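Local atomic coordinates of dihydroxyacetone kinase (PDB entry 1UN8), a protein that catalyses the ATP-dependent phosphorylation of dihydroxyacetone to dihydroxyacetone phosphate, using magnesium or calcium ions, and carries a tightly bound phospholipid in its helical-barrel domain. Residues S390-L402 against I420-S432. Residues are numbered along the deposited sequence; the frame is centred on the assembly and turned at random.
With MYY ((2R)-3-(phosphonooxy)-2-(tetradecanoyloxy)propyl palmitate), chain C.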
loop_
_atom_site.group_PDB
_atom_site.type_symbol
_atom_site.label_atom_id
_atom_site.label_comp_id
_atom_site.label_asym_id
_atom_site.label_seq_id
_atom_site.Cartn_x
_atom_site.Cartn_y
_atom_site.Cartn_z
ATOM N N SER A 390 -36.517 -26.014 -10.440
ATOM C CA SER A 390 -35.683 -26.597 -11.488
ATOM C C SER A 390 -34.397 -27.198 -10.922
ATOM O O SER A 390 -33.952 -28.260 -11.360
ATOM C CB SER A 390 -35.341 -25.530 -12.537
ATOM O OG SER A 390 -36.513 -25.054 -13.179
ATOM N N THR A 391 -33.799 -26.511 -9.955
ATOM C CA THR A 391 -32.574 -26.990 -9.329
ATOM C C THR A 391 -32.843 -28.336 -8.661
ATOM O O THR A 391 -32.097 -29.297 -8.846
ATOM C CB THR A 391 -32.073 -25.991 -8.276
ATOM O OG1 THR A 391 -31.911 -24.701 -8.879
ATOM C CG2 THR A 391 -30.737 -26.445 -7.702
ATOM N N PHE A 392 -33.920 -28.401 -7.884
ATOM C CA PHE A 392 -34.294 -29.630 -7.191
ATOM C C PHE A 392 -34.702 -30.704 -8.184
ATOM O O PHE A 392 -34.400 -31.882 -7.990
ATOM C CB PHE A 392 -35.446 -29.366 -6.215
ATOM C CG PHE A 392 -35.018 -28.746 -4.913
ATOM C CD1 PHE A 392 -33.849 -28.008 -4.822
ATOM C CD2 PHE A 392 -35.813 -28.870 -3.783
ATOM C CE1 PHE A 392 -33.480 -27.401 -3.623
ATOM C CE2 PHE A 392 -35.451 -28.267 -2.580
ATOM C CZ PHE A 392 -34.280 -27.530 -2.502
ATOM N N ALA A 393 -35.393 -30.299 -9.245
ATOM C CA ALA A 393 -35.828 -31.244 -10.273
ATOM C C ALA A 393 -34.599 -31.829 -10.960
ATOM O O ALA A 393 -34.556 -33.022 -11.283
ATOM C CB ALA A 393 -36.729 -30.540 -11.302
ATOM N N ALA A 394 -33.599 -30.983 -11.173
ATOM C CA ALA A 394 -32.361 -31.407 -11.817
ATOM C C ALA A 394 -31.735 -32.560 -11.040
ATOM O O ALA A 394 -31.296 -33.551 -11.623
ATOM C CB ALA A 394 -31.378 -30.231 -11.899
ATOM N N ALA A 395 -31.696 -32.430 -9.720
ATOM C CA ALA A 395 -31.117 -33.465 -8.881
ATOM C C ALA A 395 -31.997 -34.705 -8.836
ATOM O O ALA A 395 -31.502 -35.832 -8.898
ATOM C CB ALA A 395 -30.916 -32.937 -7.490
ATOM N N ALA A 396 -33.303 -34.498 -8.720
ATOM C CA ALA A 396 -34.223 -35.622 -8.671
ATOM C C ALA A 396 -34.051 -36.489 -9.915
ATOM O O ALA A 396 -33.790 -37.686 -9.810
ATOM C CB ALA A 396 -35.649 -35.126 -8.572
ATOM N N ARG A 397 -34.176 -35.873 -11.090
ATOM C CA ARG A 397 -34.051 -36.598 -12.353
ATOM C C ARG A 397 -32.711 -37.302 -12.523
ATOM O O ARG A 397 -32.641 -38.374 -13.122
ATOM C CB ARG A 397 -34.317 -35.646 -13.522
ATOM C CG ARG A 397 -35.772 -35.219 -13.584
ATOM C CD ARG A 397 -35.987 -33.899 -14.308
ATOM N NE ARG A 397 -37.351 -33.419 -14.089
ATOM C CZ ARG A 397 -37.765 -32.182 -14.355
ATOM N NH1 ARG A 397 -36.916 -31.288 -14.857
ATOM N NH2 ARG A 397 -39.026 -31.835 -14.103
ATOM N N GLU A 398 -31.650 -36.708 -11.991
ATOM C CA GLU A 398 -30.324 -37.309 -12.093
ATOM C C GLU A 398 -30.315 -38.617 -11.325
ATOM O O GLU A 398 -29.774 -39.618 -11.794
ATOM C CB GLU A 398 -29.259 -36.363 -11.531
ATOM C CG GLU A 398 -27.823 -36.904 -11.567
ATOM C CD GLU A 398 -27.401 -37.429 -12.941
ATOM O OE1 GLU A 398 -27.834 -36.862 -13.972
ATOM O OE2 GLU A 398 -26.619 -38.409 -12.983
ATOM N N ILE A 399 -30.916 -38.618 -10.141
ATOM C CA ILE A 399 -30.953 -39.837 -9.341
ATOM C C ILE A 399 -32.005 -40.800 -9.888
ATOM O O ILE A 399 -31.873 -42.014 -9.747
ATOM C CB ILE A 399 -31.259 -39.530 -7.861
ATOM C CG1 ILE A 399 -30.255 -38.513 -7.327
ATOM C CG2 ILE A 399 -31.178 -40.809 -7.039
ATOM C CD1 ILE A 399 -28.842 -38.993 -7.346
ATOM N N ALA A 400 -33.045 -40.249 -10.513
ATOM C CA ALA A 400 -34.116 -41.055 -11.099
ATOM C C ALA A 400 -33.546 -41.805 -12.293
ATOM O O ALA A 400 -33.793 -43.000 -12.475
ATOM C CB ALA A 400 -35.259 -40.160 -11.552
ATOM N N SER A 401 -32.788 -41.078 -13.111
ATOM C CA SER A 401 -32.155 -41.650 -14.287
ATOM C C SER A 401 -31.312 -42.838 -13.834
ATOM O O SER A 401 -31.540 -43.971 -14.255
ATOM C CB SER A 401 -31.269 -40.604 -14.964
ATOM O OG SER A 401 -30.653 -41.143 -16.119
ATOM N N LEU A 402 -30.342 -42.579 -12.964
ATOM C CA LEU A 402 -29.491 -43.646 -12.454
ATOM C C LEU A 402 -30.347 -44.806 -11.973
ATOM O O LEU A 402 -30.025 -45.964 -12.213
ATOM C CB LEU A 402 -28.625 -43.134 -11.309
ATOM C CG LEU A 402 -27.488 -42.214 -11.763
ATOM C CD1 LEU A 402 -26.803 -41.570 -10.563
ATOM C CD2 LEU A 402 -26.500 -43.028 -12.590
ATOM N N ILE A 420 -25.205 -40.318 -4.097
ATOM C CA ILE A 420 -26.097 -39.187 -4.331
ATOM C C ILE A 420 -25.337 -37.923 -3.940
ATOM O O ILE A 420 -25.326 -36.935 -4.682
ATOM C CB ILE A 420 -27.389 -39.300 -3.474
ATOM C CG1 ILE A 420 -28.219 -40.495 -3.945
ATOM C CG2 ILE A 420 -28.215 -38.019 -3.567
ATOM C CD1 ILE A 420 -29.373 -40.830 -3.029
ATOM N N GLY A 421 -24.697 -37.972 -2.773
ATOM C CA GLY A 421 -23.947 -36.831 -2.291
ATOM C C GLY A 421 -22.928 -36.359 -3.306
ATOM O O GLY A 421 -22.673 -35.161 -3.453
ATOM N N GLU A 422 -22.351 -37.311 -4.024
ATOM C CA GLU A 422 -21.355 -36.988 -5.024
ATOM C C GLU A 422 -21.973 -36.420 -6.291
ATOM O O GLU A 422 -21.433 -35.499 -6.891
ATOM C CB GLU A 422 -20.557 -38.239 -5.377
ATOM C CG GLU A 422 -19.382 -37.986 -6.310
ATOM C CD GLU A 422 -18.843 -39.270 -6.929
ATOM O OE1 GLU A 422 -19.502 -39.824 -7.842
ATOM O OE2 GLU A 422 -17.761 -39.726 -6.492
ATOM N N ARG A 423 -23.118 -36.953 -6.685
ATOM C CA ARG A 423 -23.764 -36.519 -7.914
ATOM C C ARG A 423 -24.611 -35.239 -7.900
ATOM O O ARG A 423 -24.717 -34.562 -8.918
ATOM C CB ARG A 423 -24.609 -37.675 -8.458
ATOM C CG ARG A 423 -23.823 -38.938 -8.797
ATOM C CD ARG A 423 -23.764 -39.167 -10.302
ATOM N NE ARG A 423 -22.832 -38.255 -10.959
ATOM C CZ ARG A 423 -23.019 -37.735 -12.171
ATOM N NH1 ARG A 423 -24.113 -38.033 -12.864
ATOM N NH2 ARG A 423 -22.110 -36.918 -12.689
ATOM N N LEU A 424 -25.207 -34.893 -6.765
ATOM C CA LEU A 424 -26.064 -33.713 -6.715
ATOM C C LEU A 424 -25.433 -32.389 -7.148
ATOM O O LEU A 424 -25.968 -31.726 -8.033
ATOM C CB LEU A 424 -26.691 -33.577 -5.321
ATOM C CG LEU A 424 -27.675 -34.696 -4.938
ATOM C CD1 LEU A 424 -28.372 -34.359 -3.625
ATOM C CD2 LEU A 424 -28.704 -34.881 -6.048
ATOM N N THR A 425 -24.310 -32.001 -6.549
ATOM C CA THR A 425 -23.661 -30.735 -6.914
ATOM C C THR A 425 -23.304 -30.649 -8.391
ATOM O O THR A 425 -23.214 -29.554 -8.958
ATOM C CB THR A 425 -22.366 -30.495 -6.131
ATOM O OG1 THR A 425 -21.580 -31.689 -6.143
ATOM C CG2 THR A 425 -22.666 -30.084 -4.709
ATOM N N VAL A 426 -23.090 -31.800 -9.016
ATOM C CA VAL A 426 -22.740 -31.818 -10.427
ATOM C C VAL A 426 -23.930 -31.411 -11.286
ATOM O O VAL A 426 -23.772 -30.764 -12.318
ATOM C CB VAL A 426 -22.266 -33.221 -10.860
ATOM C CG1 VAL A 426 -22.025 -33.262 -12.370
ATOM C CG2 VAL A 426 -20.997 -33.582 -10.107
ATOM N N VAL A 427 -25.127 -31.787 -10.850
ATOM C CA VAL A 427 -26.332 -31.470 -11.597
ATOM C C VAL A 427 -27.098 -30.279 -11.019
ATOM O O VAL A 427 -27.868 -29.623 -11.720
ATOM C CB VAL A 427 -27.249 -32.700 -11.652
ATOM C CG1 VAL A 427 -28.538 -32.361 -12.385
ATOM C CG2 VAL A 427 -26.525 -33.838 -12.348
ATOM N N MET A 428 -26.885 -30.009 -9.736
ATOM C CA MET A 428 -27.536 -28.897 -9.058
ATOM C C MET A 428 -26.548 -27.760 -8.875
ATOM O O MET A 428 -25.557 -27.898 -8.147
ATOM C CB MET A 428 -28.037 -29.323 -7.683
ATOM C CG MET A 428 -29.509 -29.650 -7.608
ATOM S SD MET A 428 -30.031 -29.755 -5.885
ATOM C CE MET A 428 -29.257 -31.335 -5.389
ATOM N N GLY A 429 -26.811 -26.635 -9.525
ATOM C CA GLY A 429 -25.910 -25.512 -9.383
ATOM C C GLY A 429 -26.246 -24.758 -8.118
ATOM O O GLY A 429 -27.291 -24.994 -7.512
ATOM N N GLY A 430 -25.352 -23.871 -7.698
ATOM C CA GLY A 430 -25.608 -23.064 -6.519
ATOM C C GLY A 430 -25.611 -23.774 -5.180
ATOM O O GLY A 430 -25.469 -25.000 -5.104
ATOM N N SER A 431 -25.787 -22.975 -4.127
ATOM C CA SER A 431 -25.800 -23.457 -2.756
ATOM C C SER A 431 -26.739 -24.630 -2.488
ATOM O O SER A 431 -26.473 -25.448 -1.605
ATOM C CB SER A 431 -26.136 -22.304 -1.811
ATOM O OG SER A 431 -27.345 -21.683 -2.187
ATOM N N SER A 432 -27.841 -24.718 -3.227
ATOM C CA SER A 432 -28.764 -25.820 -3.023
ATOM C C SER A 432 -28.057 -27.146 -3.288
ATOM O O SER A 432 -28.160 -28.088 -2.498
ATOM C CB SER A 432 -29.970 -25.690 -3.954
ATOM O OG SER A 432 -30.872 -24.710 -3.475
HETATM C C38 MYY C . -32.733 -32.559 -4.273
HETATM C C37 MYY C . -32.835 -33.962 -4.877
HETATM C C36 MYY C . -32.616 -35.041 -3.813
HETATM C C35 MYY C . -32.751 -36.447 -4.403
HETATM C C34 MYY C . -32.666 -37.518 -3.310
HETATM C C33 MYY C . -32.809 -38.943 -3.849
HETATM C C32 MYY C . -32.680 -39.982 -2.729
HETATM C C31 MYY C . -33.863 -39.934 -1.759
HETATM C C30 MYY C . -33.599 -40.633 -0.419
HETATM C C29 MYY C . -33.613 -42.165 -0.456
HETATM C C28 MYY C . -33.734 -42.714 0.970
HETATM C C27 MYY C . -33.805 -44.242 1.045
HETATM C C26 MYY C . -34.260 -44.735 2.423
HETATM C C25 MYY C . -34.307 -46.267 2.478
HETATM C C24 MYY C . -35.444 -46.816 3.341
HETATM C C23 MYY C . -35.068 -47.204 4.779
HETATM O O10 MYY C . -34.112 -46.678 5.350
HETATM O O8 MYY C . -35.810 -48.158 5.404
HETATM C C6 MYY C . -35.413 -48.373 6.771
HETATM C C5 MYY C . -36.284 -47.543 7.707
HETATM C C4 MYY C . -37.032 -48.439 8.709
HETATM O O6 MYY C . -37.640 -49.594 8.107
HETATM P P MYY C . -39.024 -49.542 7.270
HETATM O O4 MYY C . -38.866 -48.371 6.172
HETATM O O3 MYY C . -39.052 -50.934 6.453
HETATM O O5 MYY C . -40.235 -49.384 8.110
HETATM O O7 MYY C . -37.130 -46.661 6.941
HETATM C C7 MYY C . -37.520 -45.573 7.662
HETATM O O9 MYY C . -37.196 -45.437 8.840
HETATM C C8 MYY C . -38.410 -44.531 6.973
HETATM C C9 MYY C . -37.724 -43.164 6.952
HETATM C C10 MYY C . -37.637 -42.595 5.533
HETATM C C11 MYY C . -36.967 -41.219 5.503
HETATM C C12 MYY C . -36.828 -40.716 4.065
HETATM C C13 MYY C . -36.085 -39.380 3.991
HETATM C C14 MYY C . -35.716 -39.108 2.532
HETATM C C15 MYY C . -34.819 -37.881 2.358
HETATM C C16 MYY C . -35.616 -36.579 2.271
HETATM C C17 MYY C . -34.744 -35.491 1.641
HETATM C C18 MYY C . -35.603 -34.355 1.081
HETATM C C19 MYY C . -34.778 -33.415 0.199
HETATM C C20 MYY C . -35.673 -32.395 -0.509
#
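The F392 ring meets S432 at its edge: S432 OG and CB lie near the ring plane, with OG 3.8 Å from F392 CE1. The sulfur of M428 makes an oblique Met-aromatic contact, SD 5.4 Å from the F392 ring centroid. C38, the end of the palmitoyl chain of the lipid, is also oblique to this ring. The R423 guanidinium takes E398 OE2 at its edge. This salt bridge is short, NH1 to OE2 2.5 Å, but weak as a hydrogen bond, because the N-H points poorly at the oxygen (118°). The carboxylate and guanidinium planes are nearly perpendicular, 83° apart. E398 has CG anti to the backbone N, which brings CG to 3.4 Å from V427 CG2; the bend at chi2 then turns the carboxylate to R423. L402 CD1 packs across the R423 chain at CD. V427 CG1 also touches A394 CB, at 3.6 Å. Deeper in, A395 CB meets L424 CD2, and I399 CD1 reaches I420 CG1 at 3.8 Å, the two isoleucines crossing at about a right angle. A395 and I420 also touch the palmitoyl chain, I420 CD1 lying 3.4 Å from C32, so the seam forms part of the lipid pocket wall. Helices 388-404 and 413-427 lie in the C-terminal domain, an eight-helix barrel. Segments 390-402 and 420-427 cross at a steep slant, 134° between their N-to-C directions. After M428 the chain passes into helix 430-448, whose S431 and S432 belong to the ATP site. That helix packs on L424 and M428, while helix 356-371 covers A396, I399 and A400.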